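PDB 2QJ8: Mlr6093 protein from Mesorhizobium loti, which is probably a zinc-dependent hydrolase of the succinylglutamate desuccinylase/aspartoacylase family, acting on ester bonds or linear amide bonds. Local coordinates for residues M164-T167 and V168-K172; G223-N226 and G227-L231. One frame throughout, in Å; residues are numbered along the deposited sequence.

Interaction 1 (M164-T167 and V168-K172); sequences MTKT and VSISK
From Met-164 to Lys-172 the backbone is regular alpha-helix, each N-H of Val-168 to Ser-171 bonding the carbonyl four residues back; Ile-170 N to Lys-166 O, at 3.0 Å and an N-H...O angle of 170°, is the straightest of the four. The turns belong to helix 161-172, which connects strands 152-155 and 178-182 in the catalytic domain of this aspartoacylase-like protein. Two serines fold back on the helix. With OG anti to the carbonyl carbon and beside the backbone N (chi1 -66°), Ser-169 gives its hydroxyl to Thr-165 O at 2.9 Å. That oxygen also takes Ser-169 N, and the two donors come from opposite faces of the carbonyl plane. Ser-171 OG, 2.9 Å from Thr-167 O and above its carbonyl plane, and Ser-171 N grip that oxygen from opposite faces; the serine side chain is buried against Ile-153 and Ile-203. Replacing Ser-171 by alanine removes the hydroxyl, and Thr-167 O would probably lose one of these two donors, keeping the backbone N-H. Thr-165 and Thr-167 pair their own OG1 atoms with Ile-161 O and Gln-163 O, extending the pattern toward the start of the helix. Apolar contact runs alongside: Lys-166 CG lies 4.1 Å from Ile-170 CD1. On Val-168, CG2 is 4.1 Å from Met-164 CG, a selenomethionine, and 3.1 Å from Met-164 O.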
HETATM    1  N   MSE A 164      18.949  21.720  17.092  1.00 27.46           N
HETATM    2  CA  MSE A 164      19.141  20.365  16.578  0.50 27.74           C
HETATM    3  C   MSE A 164      19.263  19.384  17.734  1.00 28.00           C
HETATM    4  O   MSE A 164      18.616  18.345  17.714  1.00 27.25           O
HETATM    5  CB  MSE A 164      20.359  20.266  15.652  0.50 28.38           C
HETATM    6  CG  MSE A 164      20.598  18.857  15.074  0.50 27.68           C
HETATM    7 SE   MSE A 164      21.990  18.769  13.729  0.37 26.43          SE
HETATM    8  CE  MSE A 164      23.460  19.666  14.660  0.50 33.56           C
ATOM      9  N   THR A 165      20.062  19.728  18.728  1.00 29.16           N
ATOM     10  CA  THR A 165      20.264  18.885  19.912  1.00 32.49           C
ATOM     11  C   THR A 165      18.956  18.635  20.683  1.00 31.49           C
ATOM     12  O   THR A 165      18.664  17.498  21.082  1.00 28.86           O
ATOM     13  CB  THR A 165      21.291  19.533  20.855  1.00 33.11           C
ATOM     14  OG1 THR A 165      22.451  19.903  20.105  1.00 29.97           O
ATOM     15  CG2 THR A 165      21.690  18.582  21.978  1.00 34.84           C
ATOM     16  N   LYS A 166      18.189  19.697  20.902  1.00 29.94           N
ATOM     17  CA  LYS A 166      16.917  19.583  21.587  1.00 32.04           C
ATOM     18  C   LYS A 166      15.955  18.683  20.821  1.00 31.78           C
ATOM     19  O   LYS A 166      15.368  17.774  21.407  1.00 28.59           O
ATOM     20  CB  LYS A 166      16.280  20.954  21.773  1.00 33.59           C
ATOM     21  CG  LYS A 166      14.940  20.977  22.547  1.00 35.83           C
ATOM     22  CD  LYS A 166      14.463  22.410  22.664  1.00 35.50           C
ATOM     23  CE  LYS A 166      13.164  22.530  23.403  1.00 44.15           C
ATOM     24  NZ  LYS A 166      12.751  23.967  23.426  1.00 41.40           N
ATOM     25  N   THR A 167      15.790  18.948  19.525  1.00 30.61           N
ATOM     26  CA  THR A 167      14.853  18.185  18.703  1.00 31.36           C
ATOM     27  C   THR A 167      15.259  16.715  18.597  1.00 30.09           C
ATOM     28  O   THR A 167      14.400  15.857  18.721  1.00 30.82           O
ATOM     29  CB  THR A 167      14.667  18.789  17.294  1.00 29.44           C
ATOM     30  OG1 THR A 167      14.043  20.080  17.414  1.00 31.06           O
ATOM     31  CG2 THR A 167      13.793  17.875  16.428  1.00 31.25           C
ATOM     32  N   VAL A 168      16.551  16.446  18.409  1.00 28.20           N
ATOM     33  CA  VAL A 168      17.057  15.081  18.297  1.00 27.39           C
ATOM     34  C   VAL A 168      16.865  14.343  19.626  1.00 27.23           C
ATOM     35  O   VAL A 168      16.441  13.211  19.609  1.00 27.40           O
ATOM     36  CB  VAL A 168      18.544  15.054  17.818  1.00 31.01           C
ATOM     37  CG1 VAL A 168      19.151  13.683  17.968  1.00 29.20           C
ATOM     38  CG2 VAL A 168      18.650  15.535  16.368  1.00 28.61           C
ATOM     39  N   SER A 169      17.109  14.996  20.757  1.00 26.32           N
ATOM     40  CA  SER A 169      16.902  14.367  22.070  1.00 30.62           C
ATOM     41  C   SER A 169      15.444  13.984  22.323  1.00 31.12           C
ATOM     42  O   SER A 169      15.161  12.860  22.762  1.00 31.23           O
ATOM     43  CB  SER A 169      17.393  15.267  23.188  1.00 32.12           C
ATOM     44  OG  SER A 169      18.806  15.392  23.097  1.00 43.50           O
ATOM     45  N   ILE A 170      14.542  14.916  22.037  1.00 27.31           N
ATOM     46  CA  ILE A 170      13.109  14.667  22.159  1.00 30.18           C
ATOM     47  C   ILE A 170      12.693  13.477  21.265  1.00 29.28           C
ATOM     48  O   ILE A 170      11.995  12.580  21.734  1.00 31.36           O
ATOM     49  CB  ILE A 170      12.249  15.910  21.850  1.00 30.08           C
ATOM     50  CG1 ILE A 170      12.499  17.018  22.890  1.00 30.76           C
ATOM     51  CG2 ILE A 170      10.750  15.511  21.875  1.00 29.67           C
ATOM     52  CD1 ILE A 170      11.781  18.374  22.604  1.00 29.26           C
ATOM     53  N   SER A 171      13.171  13.469  20.022  1.00 28.24           N
ATOM     54  CA  SER A 171      12.898  12.405  19.056  1.00 28.52           C
ATOM     55  C   SER A 171      13.363  11.024  19.530  1.00 28.04           C
ATOM     56  O   SER A 171      12.621  10.065  19.439  1.00 27.70           O
ATOM     57  CB  SER A 171      13.544  12.743  17.720  1.00 26.70           C
ATOM     58  OG  SER A 171      12.964  13.915  17.163  1.00 29.58           O
ATOM     59  N   LYS A 172      14.581  10.944  20.046  1.00 27.07           N
ATOM     60  CA  LYS A 172      15.134   9.708  20.596  1.00 28.68           C
ATOM     61  C   LYS A 172      14.348   9.168  21.795  1.00 28.48           C
ATOM     62  O   LYS A 172      14.242   7.951  21.951  1.00 22.87           O
ATOM     63  CB  LYS A 172      16.610   9.902  20.985  1.00 30.39           C
ATOM     64  CG  LYS A 172      17.556  10.010  19.783  1.00 30.91           C
ATOM     65  CD  LYS A 172      18.995  10.321  20.238  1.00 33.22           C
ATOM     66  CE  LYS A 172      19.960  10.384  19.053  1.00 39.89           C
ATOM     67  NZ  LYS A 172      21.346  10.829  19.438  1.00 41.38           N
TER

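Interaction 2 (G223-N226 and G227-L231); sequences GVRN and GLIAL
Ile-229 CD1 sits over one face of the Arg-225 guanidinium, 3.5 Å above its plane and over its centre. Ile-229 CD1 is 3.6 Å from Arg-225 CZ and lies nearer both terminal nitrogens than Arg-225 NE, 4.1 Å away; with its height over the plane this marks a methyl on the face. Arg-225 NH1 also makes a weak hydrogen bond to Lys-237 O. The arginine chain is extended from CG to NE, and the turn at chi4 (-85°) swings the guanidinium across the end of Ile-229. From the other side, Ile-229 has CG1 anti to its carbonyl carbon (chi1 -69°), which brings that atom to 3.3 Å from Arg-225 O and carries CD1 on to the guanidinium. The second flat group, the Asn-226 amide, reaches the loop after helix 161-172, where ND2 bonds Phe-174 O, a tie that limits rotation of this buried amide. Val-224 CG1 meets Leu-228 CD1 at 4.3 Å, and both residues pack on helix 60-75, Val-224 on Leu-64 and Leu-68, Leu-228 on Trp-71. Backbone bonds hold the spacing, with Leu-228 N 2.9 Å from Val-224 O and Ala-230 N bonding Asn-226 O with an N-H...O angle of 168°. The arrangement is the i to i+4 ladder of an alpha-helix, here the last turns of helix 218-230 within the catalytic domain, with a hydrophobic strip turned to helix 60-75.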
ATOM      1  N   GLY A 223       5.386   4.554  21.046  1.00 31.30           N
ATOM      2  CA  GLY A 223       6.335   5.568  20.665  1.00 29.81           C
ATOM      3  C   GLY A 223       5.823   6.956  20.963  1.00 28.55           C
ATOM      4  O   GLY A 223       6.499   7.737  21.610  1.00 30.11           O
ATOM      5  N   VAL A 224       4.622   7.255  20.485  1.00 30.83           N
ATOM      6  CA  VAL A 224       4.023   8.572  20.699  1.00 31.01           C
ATOM      7  C   VAL A 224       3.723   8.836  22.171  1.00 29.64           C
ATOM      8  O   VAL A 224       3.907   9.957  22.631  1.00 28.45           O
ATOM      9  CB  VAL A 224       2.835   8.798  19.770  1.00 30.47           C
ATOM     10  CG1 VAL A 224       2.077  10.085  20.138  1.00 32.94           C
ATOM     11  CG2 VAL A 224       3.361   8.841  18.328  1.00 29.36           C
ATOM     12  N   ARG A 225       3.341   7.802  22.926  1.00 31.36           N
ATOM     13  CA  ARG A 225       3.170   7.926  24.375  1.00 30.29           C
ATOM     14  C   ARG A 225       4.492   8.269  25.077  1.00 29.42           C
ATOM     15  O   ARG A 225       4.510   9.111  25.964  1.00 27.07           O
ATOM     16  CB  ARG A 225       2.588   6.647  24.979  1.00 30.47           C
ATOM     17  CG  ARG A 225       2.463   6.713  26.512  1.00 31.22           C
ATOM     18  CD  ARG A 225       1.890   5.467  27.116  1.00 35.18           C
ATOM     19  NE  ARG A 225       2.130   5.427  28.569  1.00 40.67           N
ATOM     20  CZ  ARG A 225       3.234   4.985  29.188  1.00 45.71           C
ATOM     21  NH1 ARG A 225       4.288   4.506  28.513  1.00 47.86           N
ATOM     22  NH2 ARG A 225       3.295   5.024  30.525  1.00 42.68           N
ATOM     23  N   ASN A 226       5.581   7.586  24.709  1.00 29.11           N
ATOM     24  CA  ASN A 226       6.915   7.894  25.244  1.00 27.95           C
ATOM     25  C   ASN A 226       7.298   9.360  24.930  1.00 28.34           C
ATOM     26  O   ASN A 226       7.833  10.074  25.792  1.00 29.36           O
ATOM     27  CB  ASN A 226       7.996   6.953  24.676  1.00 26.61           C
ATOM     28  CG  ASN A 226       7.806   5.486  25.059  1.00 31.87           C
ATOM     29  OD1 ASN A 226       7.226   5.171  26.077  1.00 36.97           O
ATOM     30  ND2 ASN A 226       8.301   4.581  24.216  1.00 29.83           N
ATOM     31  N   GLY A 227       6.976   9.794  23.709  1.00 26.15           N
ATOM     32  CA  GLY A 227       7.231  11.163  23.268  1.00 29.60           C
ATOM     33  C   GLY A 227       6.490  12.161  24.118  1.00 28.83           C
ATOM     34  O   GLY A 227       7.078  13.149  24.546  1.00 28.89           O
ATOM     35  N   LEU A 228       5.207  11.878  24.387  1.00 29.50           N
ATOM     36  CA  LEU A 228       4.362  12.737  25.238  1.00 29.46           C
ATOM     37  C   LEU A 228       4.851  12.832  26.669  1.00 28.32           C
ATOM     38  O   LEU A 228       4.788  13.897  27.267  1.00 28.03           O
ATOM     39  CB  LEU A 228       2.915  12.270  25.216  1.00 29.38           C
ATOM     40  CG  LEU A 228       2.214  12.434  23.889  1.00 32.10           C
ATOM     41  CD1 LEU A 228       0.902  11.710  23.970  1.00 28.82           C
ATOM     42  CD2 LEU A 228       2.053  13.901  23.552  1.00 32.04           C
ATOM     43  N   ILE A 229       5.332  11.709  27.197  1.00 30.10           N
ATOM     44  CA  ILE A 229       5.960  11.656  28.499  1.00 29.68           C
ATOM     45  C   ILE A 229       7.213  12.534  28.490  1.00 32.82           C
ATOM     46  O   ILE A 229       7.349  13.415  29.330  1.00 33.73           O
ATOM     47  CB  ILE A 229       6.326  10.210  28.905  1.00 31.16           C
ATOM     48  CG1 ILE A 229       5.065   9.389  29.178  1.00 29.31           C
ATOM     49  CG2 ILE A 229       7.204  10.199  30.166  1.00 29.33           C
ATOM     50  CD1 ILE A 229       5.330   7.894  29.267  1.00 25.07           C
ATOM     51  N   ALA A 230       8.081  12.348  27.498  1.00 33.77           N
ATOM     52  CA  ALA A 230       9.292  13.167  27.350  1.00 33.70           C
ATOM     53  C   ALA A 230       9.002  14.681  27.234  1.00 34.33           C
ATOM     54  O   ALA A 230       9.821  15.503  27.600  1.00 34.05           O
ATOM     55  CB  ALA A 230      10.106  12.692  26.137  1.00 33.74           C
ATOM     56  N   LEU A 231       7.838  15.041  26.716  1.00 35.01           N
ATOM     57  CA  LEU A 231       7.443  16.448  26.618  1.00 35.41           C
ATOM     58  C   LEU A 231       6.779  16.974  27.903  1.00 35.72           C
ATOM     59  O   LEU A 231       6.448  18.146  27.964  1.00 38.44           O
ATOM     60  CB  LEU A 231       6.506  16.632  25.418  1.00 34.88           C
ATOM     61  CG  LEU A 231       7.143  16.469  24.041  1.00 36.61           C
ATOM     62  CD1 LEU A 231       6.081  16.227  23.036  1.00 37.19           C
ATOM     63  CD2 LEU A 231       8.005  17.700  23.699  1.00 37.67           C
TER

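In the fold
Interactions 1 and 2 are successive along the chain, each an i to i+4 contact within a single helix, and their centres lie about 12 Å apart. They touch directly where Ile-170 CG2 packs at 4.0 Å from Leu-231 CD2, joining the later part of helix 161-172 to the residue that follows helix 218-230. A second connection runs through the loop after helix 161-172, where Ala-230 touches Ala-173 and Asn-226 touches Lys-175. Helix 161-172 packs on strands 152-155 and 201-208, whereas helix 218-230 faces helix 60-75. Both centres stand about 16 Å from the chain's centre, on the same side of it, and all four segments belong to the catalytic domain.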